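Local coordinates for dihydrodipicolinate synthase (Methanocaldococcus jannaschii DSM 2661, PDB 2YXG), which probably catalyses the condensation of pyruvate with aspartate-beta-semialdehyde to 4-hydroxy-tetrahydrodipicolinate, a step of lysine biosynthesis, at residues G4-I9 with Q71-A76; K145-L150 with A177-L182; K198-V203 with K210-M215. All coordinates share one frame; numbering follows the deposited sequence.

From the N terminus, the three contacts follow one another along the chain. None encloses or crosses another. Contact 1 closes the longest loop: 61 residues separate segments 4-9 and 71-76, which carry strands 4-7 and 71-75, and the contact joins the two inside the barrel. Contact 2 closes 26 residues. It sets helix 144-153 against the turn that leads into strand 180-183. Contact 3 closes just six residues, between strand 199-202 and the helix that follows it. All three reach the same parallel sheet. Strand 199-202 lies between strands 4-7 and 180-183. G4 N to K198 O (2.8 Å) and K198 N to V181 O (3.0 Å) are probable hydrogen bonds that join the contacts.

Contact 1 of 3, residues G4-I9 with Q71-A76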
loop_
_atom_site.group_PDB
_atom_site.type_symbol
_atom_site.label_atom_id
_atom_site.label_comp_id
_atom_site.label_asym_id
_atom_site.label_seq_id
_atom_site.Cartn_x
_atom_site.Cartn_y
_atom_site.Cartn_z
ATOM N N GLY A 4 -12.428 3.195 -29.237
ATOM C CA GLY A 4 -12.979 4.536 -29.014
ATOM C C GLY A 4 -13.622 4.664 -27.662
ATOM O O GLY A 4 -13.265 3.953 -26.738
ATOM N N VAL A 5 -14.573 5.573 -27.537
ATOM C CA VAL A 5 -15.091 5.997 -26.227
ATOM C C VAL A 5 -16.426 5.369 -25.909
ATOM O O VAL A 5 -17.366 5.497 -26.741
ATOM C CB VAL A 5 -15.281 7.539 -26.178
ATOM C CG1 VAL A 5 -16.068 7.962 -24.950
ATOM C CG2 VAL A 5 -13.927 8.222 -26.285
ATOM N N TYR A 6 -16.515 4.715 -24.739
ATOM C CA TYR A 6 -17.780 4.074 -24.232
ATOM C C TYR A 6 -18.150 4.592 -22.860
ATOM O O TYR A 6 -17.581 4.169 -21.861
ATOM C CB TYR A 6 -17.667 2.546 -24.144
ATOM C CG TYR A 6 -17.266 1.876 -25.440
ATOM C CD1 TYR A 6 -18.214 1.219 -26.221
ATOM C CD2 TYR A 6 -15.913 1.857 -25.866
ATOM C CE1 TYR A 6 -17.842 0.581 -27.427
ATOM C CE2 TYR A 6 -15.526 1.209 -27.049
ATOM C CZ TYR A 6 -16.504 0.589 -27.838
ATOM O OH TYR A 6 -16.145 -0.042 -29.017
ATOM N N PRO A 7 -19.083 5.534 -22.793
ATOM C CA PRO A 7 -19.330 6.030 -21.446
ATOM C C PRO A 7 -20.040 5.022 -20.595
ATOM O O PRO A 7 -20.888 4.276 -21.110
ATOM C CB PRO A 7 -20.246 7.253 -21.641
ATOM C CG PRO A 7 -20.643 7.210 -23.157
ATOM C CD PRO A 7 -19.845 6.216 -23.862
ATOM N N ALA A 8 -19.681 5.010 -19.303
ATOM C CA ALA A 8 -20.351 4.170 -18.329
ATOM C C ALA A 8 -21.471 5.030 -17.814
ATOM O O ALA A 8 -21.254 6.005 -17.059
ATOM C CB ALA A 8 -19.377 3.736 -17.205
ATOM N N ILE A 9 -22.669 4.755 -18.317
ATOM C CA ILE A 9 -23.770 5.662 -18.066
ATOM C C ILE A 9 -24.297 5.549 -16.663
ATOM O O ILE A 9 -24.288 4.447 -16.053
ATOM C CB ILE A 9 -24.938 5.535 -19.063
ATOM C CG1 ILE A 9 -25.536 4.118 -19.046
ATOM C CG2 ILE A 9 -24.475 6.065 -20.453
ATOM C CD1 ILE A 9 -26.992 4.046 -19.549
ATOM N N GLN A 71 -22.706 0.282 -30.034
ATOM C CA GLN A 71 -22.617 -0.974 -29.280
ATOM C C GLN A 71 -23.199 -0.796 -27.907
ATOM O O GLN A 71 -23.102 0.274 -27.309
ATOM C CB GLN A 71 -21.182 -1.468 -29.208
ATOM C CG GLN A 71 -20.540 -1.620 -30.604
ATOM C CD GLN A 71 -19.045 -1.492 -30.527
ATOM O OE1 GLN A 71 -18.482 -0.428 -30.806
ATOM N NE2 GLN A 71 -18.386 -2.561 -30.106
ATOM N N VAL A 72 -23.853 -1.835 -27.429
ATOM C CA VAL A 72 -24.401 -1.862 -26.078
ATOM C C VAL A 72 -23.677 -2.924 -25.277
ATOM O O VAL A 72 -23.707 -4.099 -25.609
ATOM C CB VAL A 72 -25.963 -2.075 -26.035
ATOM C CG1 VAL A 72 -26.437 -2.215 -24.601
ATOM C CG2 VAL A 72 -26.669 -0.929 -26.764
ATOM N N ILE A 73 -23.002 -2.490 -24.234
ATOM C CA ILE A 73 -22.270 -3.390 -23.393
ATOM C C ILE A 73 -23.019 -3.406 -22.081
ATOM O O ILE A 73 -23.216 -2.344 -21.435
ATOM C CB ILE A 73 -20.851 -2.887 -23.157
ATOM C CG1 ILE A 73 -20.187 -2.572 -24.503
ATOM C CG2 ILE A 73 -20.020 -3.867 -22.228
ATOM C CD1 ILE A 73 -18.832 -1.949 -24.359
ATOM N N ALA A 74 -23.436 -4.595 -21.678
ATOM C CA ALA A 74 -24.274 -4.736 -20.474
ATOM C C ALA A 74 -23.420 -5.178 -19.297
ATOM O O ALA A 74 -22.677 -6.168 -19.387
ATOM C CB ALA A 74 -25.388 -5.723 -20.739
ATOM N N GLY A 75 -23.480 -4.434 -18.196
ATOM C CA GLY A 75 -22.767 -4.866 -16.997
ATOM C C GLY A 75 -23.511 -6.123 -16.525
ATOM O O GLY A 75 -24.743 -6.151 -16.517
ATOM N N ALA A 76 -22.765 -7.166 -16.207
ATOM C CA ALA A 76 -23.339 -8.484 -15.817
ATOM C C ALA A 76 -22.384 -9.232 -14.893
ATOM O O ALA A 76 -22.414 -10.437 -14.801
ATOM C CB ALA A 76 -23.683 -9.348 -17.073
#
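The phenol oxygen of Y6 is gripped by the backbone N of K3, which is hydrogen-bonded to it, and lies against the end of the Q71 side chain. The distance from Y6 OH to Q71 CD is 3.6 Å. Q71 CD lies in the plane of the Y6 ring, at its edge. The carboxamide is turned steeply against the ring, with the two planes 78° apart. It also sits close to the ring carbon ortho to the hydroxyl: Y6 CE1 is 3.9 Å from Q71 CD. Farther back along the ring, I73 adds an apolar contact. Its CD1 reaches Y6 CD1 at 3.7 Å, and the two side chains cross at about a right angle. Y6 has CG beside the backbone N (chi1 -55°), and this swings the ring across toward strand 71-75. The two strands are not neighbours in the sheet; strand 37-40 stands between them around the closed barrel. Only side chains therefore bridge the gap, and the CA atoms of Y6 and Q71 are 8.6 Å apart. On the strand 199-202 side, the base of the Y6 side chain, at CB, also touches I201, predicted to bind pyruvate. An alanine in place of Y6 would probably leave the K3 amide without this acceptor and open a gap beside Q71 and I73. The ring is thus polar at one end and apolar along its side. Its hydroxyl is held by the K3 amide, while its carbon atoms pack on I73 in the barrel interior.

Contact 2 of 3, residues K145-L150 with A177-L182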
loop_
_atom_site.group_PDB
_atom_site.type_symbol
_atom_site.label_atom_id
_atom_site.label_comp_id
_atom_site.label_asym_id
_atom_site.label_seq_id
_atom_site.Cartn_x
_atom_site.Cartn_y
_atom_site.Cartn_z
ATOM N N LYS A 145 -1.192 -13.000 -16.754
ATOM C CA LYS A 145 -1.068 -14.437 -17.062
ATOM C C LYS A 145 -2.426 -15.113 -17.093
ATOM O O LYS A 145 -2.640 -16.009 -17.898
ATOM C CB LYS A 145 -0.118 -15.200 -16.108
ATOM C CG LYS A 145 -0.604 -15.350 -14.629
ATOM C CD LYS A 145 0.421 -16.239 -13.821
ATOM C CE LYS A 145 0.038 -16.385 -12.313
ATOM N NZ LYS A 145 1.077 -17.106 -11.442
ATOM N N THR A 146 -3.318 -14.671 -16.200
ATOM C CA THR A 146 -4.645 -15.192 -16.078
ATOM C C THR A 146 -5.499 -14.748 -17.239
ATOM O O THR A 146 -6.184 -15.568 -17.818
ATOM C CB THR A 146 -5.279 -14.858 -14.733
ATOM O OG1 THR A 146 -4.369 -15.238 -13.695
ATOM C CG2 THR A 146 -6.603 -15.606 -14.535
ATOM N N VAL A 147 -5.448 -13.468 -17.608
ATOM C CA VAL A 147 -6.086 -13.018 -18.848
ATOM C C VAL A 147 -5.655 -13.809 -20.097
ATOM O O VAL A 147 -6.494 -14.106 -20.967
ATOM C CB VAL A 147 -5.830 -11.557 -19.113
ATOM C CG1 VAL A 147 -6.432 -11.139 -20.464
ATOM C CG2 VAL A 147 -6.340 -10.692 -17.926
ATOM N N LYS A 148 -4.353 -14.105 -20.211
ATOM C CA LYS A 148 -3.802 -14.817 -21.371
ATOM C C LYS A 148 -4.379 -16.241 -21.507
ATOM O O LYS A 148 -4.804 -16.623 -22.601
ATOM C CB LYS A 148 -2.275 -14.792 -21.342
ATOM C CG LYS A 148 -1.545 -15.599 -22.486
ATOM C CD LYS A 148 -0.044 -15.498 -22.223
ATOM C CE LYS A 148 0.788 -15.840 -23.474
ATOM N NZ LYS A 148 0.867 -17.308 -23.652
ATOM N N LEU A 149 -4.447 -16.993 -20.390
ATOM C CA LEU A 149 -5.149 -18.315 -20.344
ATOM C C LEU A 149 -6.600 -18.208 -20.773
ATOM O O LEU A 149 -7.048 -18.961 -21.638
ATOM C CB LEU A 149 -5.064 -18.979 -18.954
ATOM C CG LEU A 149 -3.625 -19.276 -18.481
ATOM C CD1 LEU A 149 -3.569 -19.663 -16.995
ATOM C CD2 LEU A 149 -2.881 -20.312 -19.375
ATOM N N LEU A 150 -7.324 -17.252 -20.195
ATOM C CA LEU A 150 -8.721 -16.981 -20.630
ATOM C C LEU A 150 -8.904 -16.814 -22.140
ATOM O O LEU A 150 -9.744 -17.489 -22.768
ATOM C CB LEU A 150 -9.299 -15.762 -19.913
ATOM C CG LEU A 150 -9.628 -16.119 -18.454
ATOM C CD1 LEU A 150 -9.890 -14.854 -17.547
ATOM C CD2 LEU A 150 -10.774 -17.079 -18.451
ATOM N N ALA A 177 -1.124 -10.849 -23.902
ATOM C CA ALA A 177 -2.591 -11.101 -23.991
ATOM C C ALA A 177 -3.255 -11.530 -25.312
ATOM O O ALA A 177 -3.999 -12.542 -25.349
ATOM C CB ALA A 177 -3.295 -9.882 -23.503
ATOM N N LYS A 178 -3.017 -10.750 -26.372
ATOM C CA LYS A 178 -3.933 -10.687 -27.477
ATOM C C LYS A 178 -5.343 -10.592 -26.881
ATOM O O LYS A 178 -6.167 -11.531 -26.964
ATOM C CB LYS A 178 -3.822 -11.890 -28.413
ATOM C CG LYS A 178 -2.407 -12.424 -28.687
ATOM C CD LYS A 178 -2.482 -13.963 -28.760
ATOM C CE LYS A 178 -2.995 -14.570 -27.431
ATOM N NZ LYS A 178 -1.947 -14.615 -26.373
ATOM N N ILE A 179 -5.571 -9.481 -26.182
ATOM C CA ILE A 179 -6.894 -8.945 -25.985
ATOM C C ILE A 179 -6.721 -7.473 -26.272
ATOM O O ILE A 179 -5.622 -6.945 -26.157
ATOM C CB ILE A 179 -7.427 -9.125 -24.520
ATOM C CG1 ILE A 179 -6.289 -9.107 -23.515
ATOM C CG2 ILE A 179 -8.173 -10.421 -24.356
ATOM C CD1 ILE A 179 -5.812 -7.781 -23.144
ATOM N N THR A 180 -7.823 -6.813 -26.608
ATOM C CA THR A 180 -7.877 -5.365 -26.638
ATOM C C THR A 180 -7.823 -4.776 -25.227
ATOM O O THR A 180 -8.531 -5.240 -24.296
ATOM C CB THR A 180 -9.141 -4.948 -27.318
ATOM O OG1 THR A 180 -9.164 -5.564 -28.601
ATOM C CG2 THR A 180 -9.230 -3.441 -27.467
ATOM N N VAL A 181 -6.951 -3.793 -25.037
ATOM C CA VAL A 181 -6.983 -3.057 -23.769
ATOM C C VAL A 181 -7.842 -1.806 -23.893
ATOM O O VAL A 181 -7.601 -1.015 -24.786
ATOM C CB VAL A 181 -5.552 -2.705 -23.237
ATOM C CG1 VAL A 181 -5.647 -1.809 -21.981
ATOM C CG2 VAL A 181 -4.718 -3.996 -22.981
ATOM N N LEU A 182 -8.850 -1.659 -23.021
ATOM C CA LEU A 182 -9.565 -0.376 -22.829
ATOM C C LEU A 182 -9.147 0.288 -21.496
ATOM O O LEU A 182 -8.967 -0.381 -20.468
ATOM C CB LEU A 182 -11.098 -0.536 -22.855
ATOM C CG LEU A 182 -11.631 -1.264 -24.116
ATOM C CD1 LEU A 182 -13.087 -1.747 -23.972
ATOM C CD2 LEU A 182 -11.429 -0.418 -25.401
#
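K148, V147 and A177 bury the most surface here. K148 and A177 are where the backbones come closest, with 4.7 Å between K148 CA and A177 CA. K148 runs out extended, with CG anti to the backbone N (chi1 176°), and bends at its end. Its ammonium group forms a salt bridge with E152, on the same helix. The aliphatic part lies beside the end of K178: K148 CG is 4.0 Å from K178 NZ. The two ammonium nitrogens, K148 NZ and K178 NZ, stay 4.8 Å apart. Each has its own partner. K178 curls back on itself and hydrogen-bonds to D176 O, with a weak second bond from K178 NZ to A177 O at 3.1 Å. The E152 carboxylate and these carbonyls probably ease the nearness of the two like charges.

V147 makes the apolar half of the contact. Its CG1 meets I179 CG1 at 3.7 Å, and the side chains cross at about a right angle. L173 and V160 touch both residues, so V147 and I179 share a small apolar patch between helices and sheet. K178 leaves the helix with positive phi (44°), and the chain then turns into strand 180-183. This is the outer layer of a TIM barrel: helix 144-153 rests on the turn where helix 168-177 gives way to the next strand, at the end of the barrel opposite the catalytic mouth.

Contact 3 of 3, residues K198-V203 with K210-M215; sequences KGVISV and KEFVEM
V200 is the first residue of strand 199-202 to meet the helix, and it does so through one methyl. V200 CG1 sits 3.7 Å from F212 CE2 and 4.1 Å from F212 CD2. With chi1 at 50°, CG1 stands between the backbone N and the carbonyl carbon, and in this position it reaches the ring. The two side chains cross at about a right angle. V200 also touches S183 and V5 on the neighbouring strands.

I201 points the other way, into the barrel, where it packs on L182 and Y6. It is predicted to bind pyruvate. This alternation is that of a TIM barrel strand: V200 and S202 face the outer layer of helices, and I201 faces the interior. The strand is the eighth and last of the barrel, and helix 209-221 follows it after a short loop and covers its outer side.

S202 comes next and returns to F212. Its OG is anti to the backbone N (chi1 168°) and lies 3.6 Å from F212 CE2, obliquely to the ring. No hydrogen bond joins the two. The hydroxyl instead has polar partners in D186 OD1 and the backbone N of A205, so it is satisfied beside an apolar ring. F212 itself is wedged between the strand and helix 224-240, where it touches L234.

V203 points away from the helix once more and rests on T44, predicted to bind pyruvate. Its backbone N makes a weak hydrogen bond to D186 OD2.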
loop_
_atom_site.group_PDB
_atom_site.type_symbol
_atom_site.label_atom_id
_atom_site.label_comp_id
_atom_site.label_asym_id
_atom_site.label_seq_id
_atom_site.Cartn_x
_atom_site.Cartn_y
_atom_site.Cartn_z
ATOM N N LYS A 198 -7.020 0.734 -27.110
ATOM C CA LYS A 198 -7.883 1.109 -28.189
ATOM C C LYS A 198 -9.067 1.951 -27.843
ATOM O O LYS A 198 -9.862 2.235 -28.726
ATOM C CB LYS A 198 -8.419 -0.158 -28.853
ATOM C CG LYS A 198 -7.344 -1.019 -29.404
ATOM C CD LYS A 198 -6.524 -0.256 -30.407
ATOM C CE LYS A 198 -5.456 -1.188 -31.046
ATOM N NZ LYS A 198 -5.059 -0.568 -32.309
ATOM N N GLY A 199 -9.208 2.359 -26.585
ATOM C CA GLY A 199 -10.277 3.294 -26.202
ATOM C C GLY A 199 -10.447 3.310 -24.684
ATOM O O GLY A 199 -9.501 3.045 -23.941
ATOM N N VAL A 200 -11.649 3.654 -24.226
ATOM C CA VAL A 200 -11.879 3.840 -22.817
ATOM C C VAL A 200 -13.338 3.580 -22.511
ATOM O O VAL A 200 -14.212 3.795 -23.364
ATOM C CB VAL A 200 -11.449 5.315 -22.371
ATOM C CG1 VAL A 200 -12.062 6.358 -23.293
ATOM C CG2 VAL A 200 -11.766 5.637 -20.866
ATOM N N ILE A 201 -13.571 3.085 -21.293
ATOM C CA ILE A 201 -14.881 3.076 -20.711
ATOM C C ILE A 201 -14.813 4.165 -19.648
ATOM O O ILE A 201 -14.022 4.091 -18.722
ATOM C CB ILE A 201 -15.315 1.691 -20.192
ATOM C CG1 ILE A 201 -15.554 0.777 -21.402
ATOM C CG2 ILE A 201 -16.619 1.841 -19.311
ATOM C CD1 ILE A 201 -15.623 -0.717 -21.101
ATOM N N SER A 202 -15.645 5.177 -19.822
ATOM C CA SER A 202 -15.403 6.475 -19.230
ATOM C C SER A 202 -16.567 6.988 -18.349
ATOM O O SER A 202 -17.740 6.880 -18.706
ATOM C CB SER A 202 -15.132 7.476 -20.379
ATOM O OG SER A 202 -15.142 8.816 -19.959
ATOM N N VAL A 203 -16.196 7.622 -17.241
ATOM C CA VAL A 203 -17.117 8.382 -16.434
ATOM C C VAL A 203 -17.323 9.797 -17.035
ATOM O O VAL A 203 -18.447 10.226 -17.261
ATOM C CB VAL A 203 -16.546 8.438 -15.020
ATOM C CG1 VAL A 203 -17.366 9.306 -14.142
ATOM C CG2 VAL A 203 -16.432 6.987 -14.479
ATOM N N LYS A 210 -18.373 14.905 -26.507
ATOM C CA LYS A 210 -17.786 15.295 -27.787
ATOM C C LYS A 210 -16.273 15.522 -27.690
ATOM O O LYS A 210 -15.498 15.109 -28.561
ATOM C CB LYS A 210 -18.514 16.512 -28.376
ATOM C CG LYS A 210 -18.012 16.937 -29.736
ATOM C CD LYS A 210 -18.948 18.022 -30.342
ATOM C CE LYS A 210 -18.257 18.897 -31.430
ATOM N NZ LYS A 210 -19.012 20.201 -31.612
ATOM N N GLU A 211 -15.867 16.139 -26.586
ATOM C CA GLU A 211 -14.475 16.417 -26.323
ATOM C C GLU A 211 -13.656 15.146 -26.088
ATOM O O GLU A 211 -12.567 14.966 -26.663
ATOM C CB GLU A 211 -14.392 17.375 -25.139
ATOM C CG GLU A 211 -15.069 18.746 -25.383
ATOM C CD GLU A 211 -16.595 18.776 -25.138
ATOM O OE1 GLU A 211 -17.296 17.724 -25.037
ATOM O OE2 GLU A 211 -17.128 19.906 -25.084
ATOM N N PHE A 212 -14.178 14.256 -25.250
ATOM C CA PHE A 212 -13.511 12.986 -25.029
ATOM C C PHE A 212 -13.371 12.131 -26.297
ATOM O O PHE A 212 -12.303 11.667 -26.570
ATOM C CB PHE A 212 -14.185 12.191 -23.896
ATOM C CG PHE A 212 -13.193 11.631 -22.910
ATOM C CD1 PHE A 212 -12.280 12.491 -22.272
ATOM C CD2 PHE A 212 -13.123 10.264 -22.662
ATOM C CE1 PHE A 212 -11.322 12.003 -21.392
ATOM C CE2 PHE A 212 -12.151 9.759 -21.766
ATOM C CZ PHE A 212 -11.263 10.641 -21.138
ATOM N N VAL A 213 -14.441 11.953 -27.064
ATOM C CA VAL A 213 -14.357 11.275 -28.359
ATOM C C VAL A 213 -13.263 11.866 -29.236
ATOM O O VAL A 213 -12.468 11.155 -29.872
ATOM C CB VAL A 213 -15.713 11.331 -29.121
ATOM C CG1 VAL A 213 -15.508 11.139 -30.631
ATOM C CG2 VAL A 213 -16.735 10.347 -28.461
ATOM N N GLU A 214 -13.201 13.179 -29.283
ATOM C CA GLU A 214 -12.224 13.720 -30.174
ATOM C C GLU A 214 -10.795 13.576 -29.611
ATOM O O GLU A 214 -9.865 13.290 -30.383
ATOM C CB GLU A 214 -12.636 15.103 -30.678
ATOM C CG GLU A 214 -12.274 16.264 -29.858
ATOM C CD GLU A 214 -12.475 17.613 -30.674
ATOM O OE1 GLU A 214 -13.684 17.936 -31.024
ATOM O OE2 GLU A 214 -11.417 18.301 -30.965
ATOM N N MET A 215 -10.636 13.634 -28.276
ATOM C CA MET A 215 -9.293 13.449 -27.696
ATOM C C MET A 215 -8.815 12.023 -28.006
ATOM O O MET A 215 -7.681 11.811 -28.409
ATOM C CB MET A 215 -9.315 13.616 -26.167
ATOM C CG MET A 215 -7.915 13.460 -25.503
ATOM S SD MET A 215 -8.083 13.268 -23.725
ATOM C CE MET A 215 -8.485 11.503 -23.684
#